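Local coordinates for protein UV damage endonuclease (Sulfolobus acidocaldarius, PDB 3TC3) that is a TIM-barrel, manganese-binding UV damage endonuclease that probably cuts DNA at damaged sites during excision repair, at residues A[217-222]-A[231-236]; A[248-253]-A[274-279]. One frame throughout, in Å; residues are numbered along the deposited sequence. Where two conformers were deposited one is given.

Contact 1: residues A[217-222]-A[231-236]; sequences VIFDNL and ESLNDA. With MN (manganese (II) ion), chain C.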
ATOM      1  N   VAL A 217       3.251  -7.513   9.129  1.00 11.04           N
ATOM      2  CA  VAL A 217       2.428  -8.147   8.142  1.00 10.28           C
ATOM      3  C   VAL A 217       1.096  -7.430   7.961  1.00 10.87           C
ATOM      4  O   VAL A 217       0.353  -7.248   8.926  1.00 12.80           O
ATOM      5  CB  VAL A 217       2.188  -9.628   8.531  1.00 10.92           C
ATOM      6  CG1 VAL A 217       1.313 -10.391   7.444  1.00 10.39           C
ATOM      7  CG2 VAL A 217       3.564 -10.341   8.751  1.00 11.74           C
ATOM      8  N   ILE A 218       0.855  -7.055   6.724  1.00 11.04           N
ATOM      9  CA  ILE A 218      -0.514  -6.580   6.359  1.00 11.17           C
ATOM     10  C   ILE A 218      -1.365  -7.782   5.996  1.00 11.74           C
ATOM     11  O   ILE A 218      -1.035  -8.528   5.042  1.00 13.21           O
ATOM     12  CB  ILE A 218      -0.459  -5.644   5.119  1.00 12.31           C
ATOM     13  CG1 ILE A 218       0.196  -4.357   5.491  1.00 16.06           C
ATOM     14  CG2 ILE A 218      -1.948  -5.326   4.612  1.00 13.06           C
ATOM     15  CD1 ILE A 218       0.110  -3.256   4.421  1.00 18.85           C
ATOM     16  N   PHE A 219      -2.477  -7.931   6.710  1.00 11.53           N
ATOM     17  CA  PHE A 219      -3.471  -8.968   6.373  1.00 12.13           C
ATOM     18  C   PHE A 219      -4.434  -8.566   5.278  1.00 12.59           C
ATOM     19  O   PHE A 219      -5.040  -7.532   5.370  1.00 12.60           O
ATOM     20  CB  PHE A 219      -4.296  -9.200   7.663  1.00 13.59           C
ATOM     21  CG  PHE A 219      -5.368 -10.237   7.529  1.00 13.09           C
ATOM     22  CD1 PHE A 219      -5.046 -11.617   7.460  1.00 14.18           C
ATOM     23  CD2 PHE A 219      -6.706  -9.852   7.395  1.00 13.26           C
ATOM     24  CE1 PHE A 219      -6.041 -12.537   7.378  1.00 13.67           C
ATOM     25  CE2 PHE A 219      -7.701 -10.805   7.274  1.00 14.88           C
ATOM     26  CZ  PHE A 219      -7.364 -12.181   7.254  1.00 14.09           C
ATOM     27  N   ASP A 220      -4.520  -9.362   4.254  1.00 11.42           N
ATOM     28  CA  ASP A 220      -5.456  -9.158   3.156  1.00 12.44           C
ATOM     29  C   ASP A 220      -6.502 -10.224   3.286  1.00 12.70           C
ATOM     30  O   ASP A 220      -6.193 -11.389   3.205  1.00 12.19           O
ATOM     31  CB  ASP A 220      -4.736  -9.260   1.868  1.00 14.81           C
ATOM     32  CG  ASP A 220      -5.669  -8.973   0.750  1.00 18.52           C
ATOM     33  OD1 ASP A 220      -6.649  -9.661   0.517  1.00 18.36           O
ATOM     34  OD2 ASP A 220      -5.379  -7.920   0.064  1.00 21.82           O
ATOM     35  N   ASN A 221      -7.736  -9.771   3.555  1.00 11.60           N
ATOM     36  CA  ASN A 221      -8.785 -10.753   3.901  1.00 12.37           C
ATOM     37  C   ASN A 221      -9.176 -11.636   2.680  1.00 11.87           C
ATOM     38  O   ASN A 221      -9.388 -12.817   2.880  1.00 11.80           O
ATOM     39  CB  ASN A 221      -9.990 -10.086   4.483  1.00 14.23           C
ATOM     40  CG  ASN A 221     -10.727  -9.229   3.522  1.00 12.74           C
ATOM     41  OD1 ASN A 221     -10.138  -8.465   2.721  1.00 13.33           O
ATOM     42  ND2 ASN A 221     -12.072  -9.322   3.598  1.00 14.70           N
ATOM     43  N   LEU A 222      -9.307 -11.061   1.491  1.00 12.30           N
ATOM     44  CA  LEU A 222      -9.732 -11.882   0.334  1.00 13.64           C
ATOM     45  C   LEU A 222      -8.612 -12.884   0.055  1.00 12.13           C
ATOM     46  O   LEU A 222      -8.875 -14.056  -0.140  1.00 13.18           O
ATOM     47  CB  LEU A 222      -9.949 -10.957  -0.865  1.00 14.89           C
ATOM     48  CG  LEU A 222     -10.291 -11.686  -2.181  1.00 17.36           C
ATOM     49  CD1 LEU A 222     -11.551 -12.494  -2.030  1.00 17.82           C
ATOM     50  CD2 LEU A 222     -10.452 -10.644  -3.312  1.00 17.80           C
ATOM     51  N   GLU A 231      -6.835 -20.851   9.624  1.00 24.26           N
ATOM     52  CA  GLU A 231      -7.070 -19.825  10.629  1.00 23.23           C
ATOM     53  C   GLU A 231      -8.327 -19.050  10.377  1.00 24.18           C
ATOM     54  O   GLU A 231      -8.573 -18.585   9.260  1.00 21.60           O
ATOM     55  CB  GLU A 231      -5.905 -18.824  10.697  1.00 21.28           C
ATOM     56  CG  GLU A 231      -4.524 -19.459  10.646  1.00 21.16           C
ATOM     57  CD  GLU A 231      -3.889 -19.530   9.248  1.00 19.38           C
ATOM     58  OE1 GLU A 231      -4.608 -19.759   8.204  1.00 18.92           O
ATOM     59  OE2 GLU A 231      -2.644 -19.468   9.216  1.00 20.41           O
ATOM     60  N   SER A 232      -9.150 -18.852  11.415  1.00 25.67           N
ATOM     61  CA  SER A 232     -10.217 -17.874  11.320  1.00 25.97           C
ATOM     62  C   SER A 232      -9.697 -16.443  11.111  1.00 24.92           C
ATOM     63  O   SER A 232      -8.471 -16.160  11.368  1.00 21.44           O
ATOM     64  CB  SER A 232     -11.081 -17.887  12.603  1.00 24.87           C
ATOM     65  OG  SER A 232     -10.265 -17.526  13.732  1.00 27.25           O
ATOM     66  N   LEU A 233     -10.594 -15.565  10.669  1.00 25.09           N
ATOM     67  CA  LEU A 233     -10.343 -14.127  10.521  1.00 23.90           C
ATOM     68  C   LEU A 233      -9.793 -13.632  11.824  1.00 24.76           C
ATOM     69  O   LEU A 233      -8.750 -13.007  11.849  1.00 23.04           O
ATOM     70  CB  LEU A 233     -11.651 -13.396  10.158  1.00 24.91           C
ATOM     71  CG  LEU A 233     -11.653 -11.897  10.276  1.00 26.44           C
ATOM     72  CD1 LEU A 233     -10.677 -11.487   9.166  1.00 29.48           C
ATOM     73  CD2 LEU A 233     -13.067 -11.186  10.139  1.00 30.07           C
ATOM     74  N   ASN A 234     -10.447 -13.978  12.944  1.00 24.71           N
ATOM     75  CA  ASN A 234      -9.974 -13.421  14.199  1.00 26.20           C
ATOM     76  C   ASN A 234      -8.623 -13.892  14.638  1.00 22.64           C
ATOM     77  O   ASN A 234      -7.856 -13.077  15.159  1.00 21.66           O
ATOM     78  CB  ASN A 234     -10.970 -13.626  15.350  1.00 30.63           C
ATOM     79  CG  ASN A 234     -11.845 -12.426  15.516  1.00 40.75           C
ATOM     80  OD1 ASN A 234     -12.984 -12.459  15.102  1.00 46.37           O
ATOM     81  ND2 ASN A 234     -11.271 -11.302  15.989  1.00 41.13           N
ATOM     82  N   ASP A 235      -8.313 -15.172  14.437  1.00 21.61           N
ATOM     83  CA  ASP A 235      -7.044 -15.715  14.863  1.00 21.96           C
ATOM     84  C   ASP A 235      -5.931 -15.131  13.959  1.00 20.63           C
ATOM     85  O   ASP A 235      -4.849 -14.781  14.442  1.00 19.43           O
ATOM     86  CB  ASP A 235      -7.059 -17.232  14.785  1.00 23.32           C
ATOM     87  CG  ASP A 235      -7.863 -17.870  15.947  1.00 25.16           C
ATOM     88  OD1 ASP A 235      -8.229 -17.090  16.854  1.00 24.99           O
ATOM     89  OD2 ASP A 235      -8.126 -19.105  15.901  1.00 28.27           O
ATOM     90  N   ALA A 236      -6.208 -14.991  12.666  1.00 20.90           N
ATOM     91  CA  ALA A 236      -5.170 -14.499  11.791  1.00 18.40           C
ATOM     92  C   ALA A 236      -4.919 -13.076  12.095  1.00 19.22           C
ATOM     93  O   ALA A 236      -3.737 -12.650  12.181  1.00 18.81           O
ATOM     94  CB  ALA A 236      -5.566 -14.706  10.307  1.00 20.64           C
TER
HETATM   95 MN    MN C 290      -4.253  -6.571  -0.780  1.00 45.06          MN
HETATM   96  O   HOH W   1      -2.647  -5.308  -2.019  1.00 26.75           O

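Contact 2: residues A[248-253]-A[274-279]; sequences PMIDYS and RRFVNE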
ATOM      1  N   PRO A 248      -2.185  -1.912  13.410  1.00 15.16           N
ATOM      2  CA  PRO A 248      -2.045  -2.612  12.101  1.00 14.78           C
ATOM      3  C   PRO A 248      -2.781  -2.001  10.978  1.00 14.04           C
ATOM      4  O   PRO A 248      -3.818  -1.318  11.178  1.00 13.49           O
ATOM      5  CB  PRO A 248      -2.576  -3.979  12.350  1.00 15.74           C
ATOM      6  CG  PRO A 248      -2.799  -4.088  13.794  1.00 17.72           C
ATOM      7  CD  PRO A 248      -2.869  -2.737  14.420  1.00 17.75           C
ATOM      8  N   MET A 249      -2.277  -2.230   9.759  1.00 14.09           N
ATOM      9  CA  MET A 249      -3.047  -1.982   8.555  1.00 14.29           C
ATOM     10  C   MET A 249      -3.567  -3.238   8.054  1.00 14.25           C
ATOM     11  O   MET A 249      -2.857  -4.250   8.074  1.00 16.28           O
ATOM     12  CB  MET A 249      -2.168  -1.393   7.502  1.00 13.64           C
ATOM     13  CG  MET A 249      -1.497  -0.069   7.856  1.00 14.45           C
ATOM     14  SD  MET A 249      -0.327   0.481   6.547  1.00 15.93           S
ATOM     15  CE  MET A 249       0.189   2.013   7.187  1.00 16.04           C
ATOM     16  N   ILE A 250      -4.812  -3.251   7.544  1.00 12.82           N
ATOM     17  CA  ILE A 250      -5.336  -4.405   6.839  1.00 12.79           C
ATOM     18  C   ILE A 250      -5.828  -3.984   5.461  1.00 11.84           C
ATOM     19  O   ILE A 250      -6.253  -2.825   5.251  1.00 11.91           O
ATOM     20  CB  ILE A 250      -6.429  -5.175   7.562  1.00 15.79           C
ATOM     21  CG1 ILE A 250      -7.631  -4.377   7.808  1.00 19.74           C
ATOM     22  CG2 ILE A 250      -5.931  -5.622   8.988  1.00 18.08           C
ATOM     23  CD1 ILE A 250      -8.682  -5.155   8.673  1.00 24.52           C
ATOM     24  N   ASP A 251      -5.758  -4.887   4.503  1.00 11.50           N
ATOM     25  CA  ASP A 251      -6.329  -4.679   3.143  1.00 12.47           C
ATOM     26  C   ASP A 251      -7.647  -5.392   3.012  1.00 12.35           C
ATOM     27  O   ASP A 251      -7.698  -6.642   3.214  1.00 13.68           O
ATOM     28  CB  ASP A 251      -5.416  -5.193   2.053  1.00 14.99           C
ATOM     29  CG  ASP A 251      -4.173  -4.316   1.801  1.00 17.59           C
ATOM     30  OD1 ASP A 251      -4.141  -3.151   2.103  1.00 17.99           O
ATOM     31  OD2 ASP A 251      -3.252  -4.823   1.144  1.00 23.42           O
ATOM     32  N   TYR A 252      -8.733  -4.650   2.786  1.00 10.86           N
ATOM     33  CA  TYR A 252     -10.057  -5.239   2.704  1.00 10.78           C
ATOM     34  C   TYR A 252     -10.469  -5.310   1.238  1.00 11.31           C
ATOM     35  O   TYR A 252     -10.528  -4.301   0.528  1.00 11.59           O
ATOM     36  CB  TYR A 252     -11.098  -4.418   3.507  1.00 10.90           C
ATOM     37  CG  TYR A 252     -12.498  -5.015   3.314  1.00 11.90           C
ATOM     38  CD1 TYR A 252     -13.360  -4.591   2.248  1.00 11.45           C
ATOM     39  CD2 TYR A 252     -12.984  -5.984   4.189  1.00 11.04           C
ATOM     40  CE1 TYR A 252     -14.619  -5.126   2.077  1.00 11.40           C
ATOM     41  CE2 TYR A 252     -14.227  -6.464   4.092  1.00 11.46           C
ATOM     42  CZ  TYR A 252     -15.058  -6.111   2.998  1.00 12.18           C
ATOM     43  OH  TYR A 252     -16.291  -6.680   2.925  1.00 13.93           O
ATOM     44  N   SER A 253     -10.853  -6.491   0.817  1.00 12.00           N
ATOM     45  CA  SER A 253     -11.503  -6.658  -0.493  1.00 12.56           C
ATOM     46  C   SER A 253     -12.510  -7.740  -0.459  1.00 13.69           C
ATOM     47  O   SER A 253     -12.718  -8.346   0.578  1.00 14.22           O
ATOM     48  CB  SER A 253     -10.473  -6.942  -1.615  1.00 15.45           C
ATOM     49  OG  SER A 253     -11.149  -6.604  -2.848  1.00 18.44           O
ATOM     50  N   ARG A 274     -20.011  -5.007   6.975  1.00 14.52           N
ATOM     51  CA  ARG A 274     -20.497  -5.035   8.383  1.00 16.41           C
ATOM     52  C   ARG A 274     -20.081  -6.338   9.078  1.00 16.98           C
ATOM     53  O   ARG A 274     -19.663  -6.318  10.257  1.00 18.29           O
ATOM     54  CB  ARG A 274     -22.018  -4.872   8.411  1.00 16.04           C
ATOM     55  CG  ARG A 274     -22.441  -3.457   8.144  1.00 17.27           C
ATOM     56  CD  ARG A 274     -23.974  -3.406   7.965  1.00 19.14           C
ATOM     57  NE  ARG A 274     -24.428  -2.046   7.830  1.00 20.74           N
ATOM     58  CZ  ARG A 274     -24.697  -1.253   8.849  1.00 20.32           C
ATOM     59  NH1 ARG A 274     -24.520  -1.672  10.104  1.00 22.44           N
ATOM     60  NH2 ARG A 274     -25.085  -0.007   8.569  1.00 22.44           N
ATOM     61  N   ARG A 275     -20.162  -7.479   8.421  1.00 17.48           N
ATOM     62  CA  ARG A 275     -19.787  -8.732   9.077  1.00 20.03           C
ATOM     63  C   ARG A 275     -18.307  -8.746   9.412  1.00 18.36           C
ATOM     64  O   ARG A 275     -17.876  -9.217  10.505  1.00 22.86           O
ATOM     65  CB  ARG A 275     -20.107  -9.912   8.202  1.00 22.81           C
ATOM     66  CG  ARG A 275     -21.405 -10.655   8.597  1.00 30.41           C
ATOM     67  CD  ARG A 275     -21.540 -11.955   7.788  1.00 34.62           C
ATOM     68  NE  ARG A 275     -22.381 -11.649   6.642  1.00 41.14           N
ATOM     69  CZ  ARG A 275     -21.954 -11.547   5.398  1.00 35.22           C
ATOM     70  NH1 ARG A 275     -20.657 -11.756   5.125  1.00 39.44           N
ATOM     71  NH2 ARG A 275     -22.822 -11.220   4.425  1.00 36.52           N
ATOM     72  N   PHE A 276     -17.488  -8.169   8.528  1.00 17.37           N
ATOM     73  CA  PHE A 276     -16.087  -8.064   8.799  1.00 16.96           C
ATOM     74  C   PHE A 276     -15.774  -7.148   9.990  1.00 18.53           C
ATOM     75  O   PHE A 276     -14.952  -7.488  10.861  1.00 19.79           O
ATOM     76  CB  PHE A 276     -15.413  -7.507   7.504  1.00 17.26           C
ATOM     77  CG  PHE A 276     -13.938  -7.462   7.611  1.00 17.95           C
ATOM     78  CD1 PHE A 276     -13.198  -8.645   7.378  1.00 20.36           C
ATOM     79  CD2 PHE A 276     -13.285  -6.293   7.906  1.00 20.02           C
ATOM     80  CE1 PHE A 276     -11.846  -8.669   7.431  1.00 23.19           C
ATOM     81  CE2 PHE A 276     -11.806  -6.309   7.992  1.00 21.97           C
ATOM     82  CZ  PHE A 276     -11.136  -7.524   7.832  1.00 22.00           C
ATOM     83  N   VAL A 277     -16.327  -5.964   9.990  1.00 18.63           N
ATOM     84  CA  VAL A 277     -15.909  -5.007  11.027  1.00 20.35           C
ATOM     85  C   VAL A 277     -16.458  -5.458  12.404  1.00 22.22           C
ATOM     86  O   VAL A 277     -15.920  -5.003  13.406  1.00 22.24           O
ATOM     87  CB  VAL A 277     -16.352  -3.572  10.779  1.00 23.36           C
ATOM     88  CG1 VAL A 277     -15.610  -2.957   9.574  1.00 22.81           C
ATOM     89  CG2 VAL A 277     -17.777  -3.476  10.604  1.00 23.98           C
ATOM     90  N   ASN A 278     -17.569  -6.202  12.406  1.00 25.42           N
ATOM     91  CA  ASN A 278     -18.158  -6.523  13.714  0.50 26.28           C
ATOM     92  C   ASN A 278     -17.200  -7.466  14.455  1.00 29.04           C
ATOM     93  O   ASN A 278     -17.324  -7.612  15.679  1.00 31.89           O
ATOM     94  CB  ASN A 278     -19.658  -6.986  13.626  0.50 25.39           C
ATOM     95  CG  ASN A 278     -20.650  -5.796  13.531  0.50 25.70           C
ATOM     96  OD1 ASN A 278     -20.731  -4.986  14.452  0.50 24.48           O
ATOM     97  ND2 ASN A 278     -21.386  -5.679  12.399  0.50 25.60           N
ATOM     98  N   GLU A 279     -16.248  -8.046  13.743  1.00 31.12           N
ATOM     99  CA  GLU A 279     -15.233  -8.970  14.248  1.00 36.05           C
ATOM    100  C   GLU A 279     -13.945  -8.270  14.726  1.00 36.36           C
ATOM    101  O   GLU A 279     -13.194  -8.797  15.533  1.00 41.82           O
ATOM    102  CB  GLU A 279     -14.871  -9.983  13.140  1.00 37.22           C
ATOM    103  CG  GLU A 279     -16.001 -10.871  12.690  1.00 40.84           C
ATOM    104  CD  GLU A 279     -16.434 -11.819  13.791  1.00 48.57           C
ATOM    105  OE1 GLU A 279     -15.538 -12.384  14.447  1.00 54.93           O
ATOM    106  OE2 GLU A 279     -17.655 -11.970  14.021  1.00 46.46           O
TER

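Contact 1: residues A[217-222]-A[231-236]
A236, whose methyl group meets the ring of F219, is fixed from the backbone side: its N donates to S232 O over 2.9 Å in the opening turn of the helix. S232 is the N-cap of that helix, and its OG accepts from D235 N at 3.1 Å with an N-H...O angle of 157°. The first turn is therefore held by both the carbonyl and the hydroxyl of one residue. What crosses to the strand is purely apolar. With CG anti to the backbone N (chi1 -180°), the F219 ring reaches out from strand 217-220 to the helix, and its far end is divided between two partners. CE1 lies 3.7 Å from A236 CB, while CE2 comes to 3.6 Å from L233 CD1. Both approach the ring obliquely, and the L233 side chain crosses that of F219 at about a right angle, delivering one methyl to it.

The next residue along the strand works on the other side. D220 binds manganese through OD2 at 1.9 Å, in a site that also includes E195, D251 and E288; water 1 lies 2.4 Å from the metal. Its other oxygen, OD1, caps helix 221-226 by accepting from H223 N, which probably steadies the carboxylate's rotation. Around this contact, V203 of helix 203-213 also touches F219. Strand 217-220 is bonded in the barrel to I194 on one side and D251 on the other, with helix 233-241 outside it.

Contact 2: residues A[248-253]-A[274-279]
F276 reaches from helix 270-279 to I250 and Y252, two outward-pointing residues of strand 249-252, and so joins the first two elements of a beta-alpha-beta crossover in the TIM barrel; strand 283-287 completes the unit. The tight part is this buried trio. I250 CD1 meets the rim of the F276 ring in its plane, 3.4 Å from CE2 and 3.5 Å from CZ. The isoleucine's chi1 of 62° puts CG1 between its backbone N and carbonyl carbon, and the extended chain beyond carries CD1 out to the ring. Y252 instead comes over a face: the two rings form a T-shaped (edge-to-face) pair, centroids 5.1 Å apart and planes at 65°, with the tyrosine supplying the edge. An alanine in place of F276 would probably take from the Y252 edge the aromatic face it rests on, and from I250 CD1 the ring rim it abuts, opening a gap between strand and helix.

D251, between the two, turns the opposite way, to the manganese site, where R78 makes a salt bridge with its OD1. The phenol OH of Y252 is hydrogen-bonded to E254.

The rest of the helix segment is looser against the strand: R275, N278 and E279 are exposed and do not touch the strand segment, and N278 was modelled in two conformers. R274 starts away from the strand, and its guanidinium is held by salt bridges to E270 and E305. Back at the aromatic pair, Y252 CE2 is 3.7 Å from F276 CG, while Y252 CD2 stands 3.7 Å above the phenylalanine plane, offset toward the rim.

In the fold
The two contacts follow one another along the chain, 217-236 and then 248-279, and helix 233-241 is followed directly by strand 249-252. The centres of the two contacts lie about 9 Å apart, and strands 217-220 and 249-252 are parallel neighbours in the closed eight-stranded barrel. F219 O and D251 N, 2.9 Å apart, probably form a hydrogen bond between these strands, and N221 OD1 probably bonds S253 N at 2.8 Å. On the outer layer, L233 touches F276, so the two helices meet as well. Each contact thus fastens one strand to the helical shell, while the same strands turn D220 and D251 inward to the shared manganese site, consistent with a barrel that positions metal-binding carboxylates for nuclease activity.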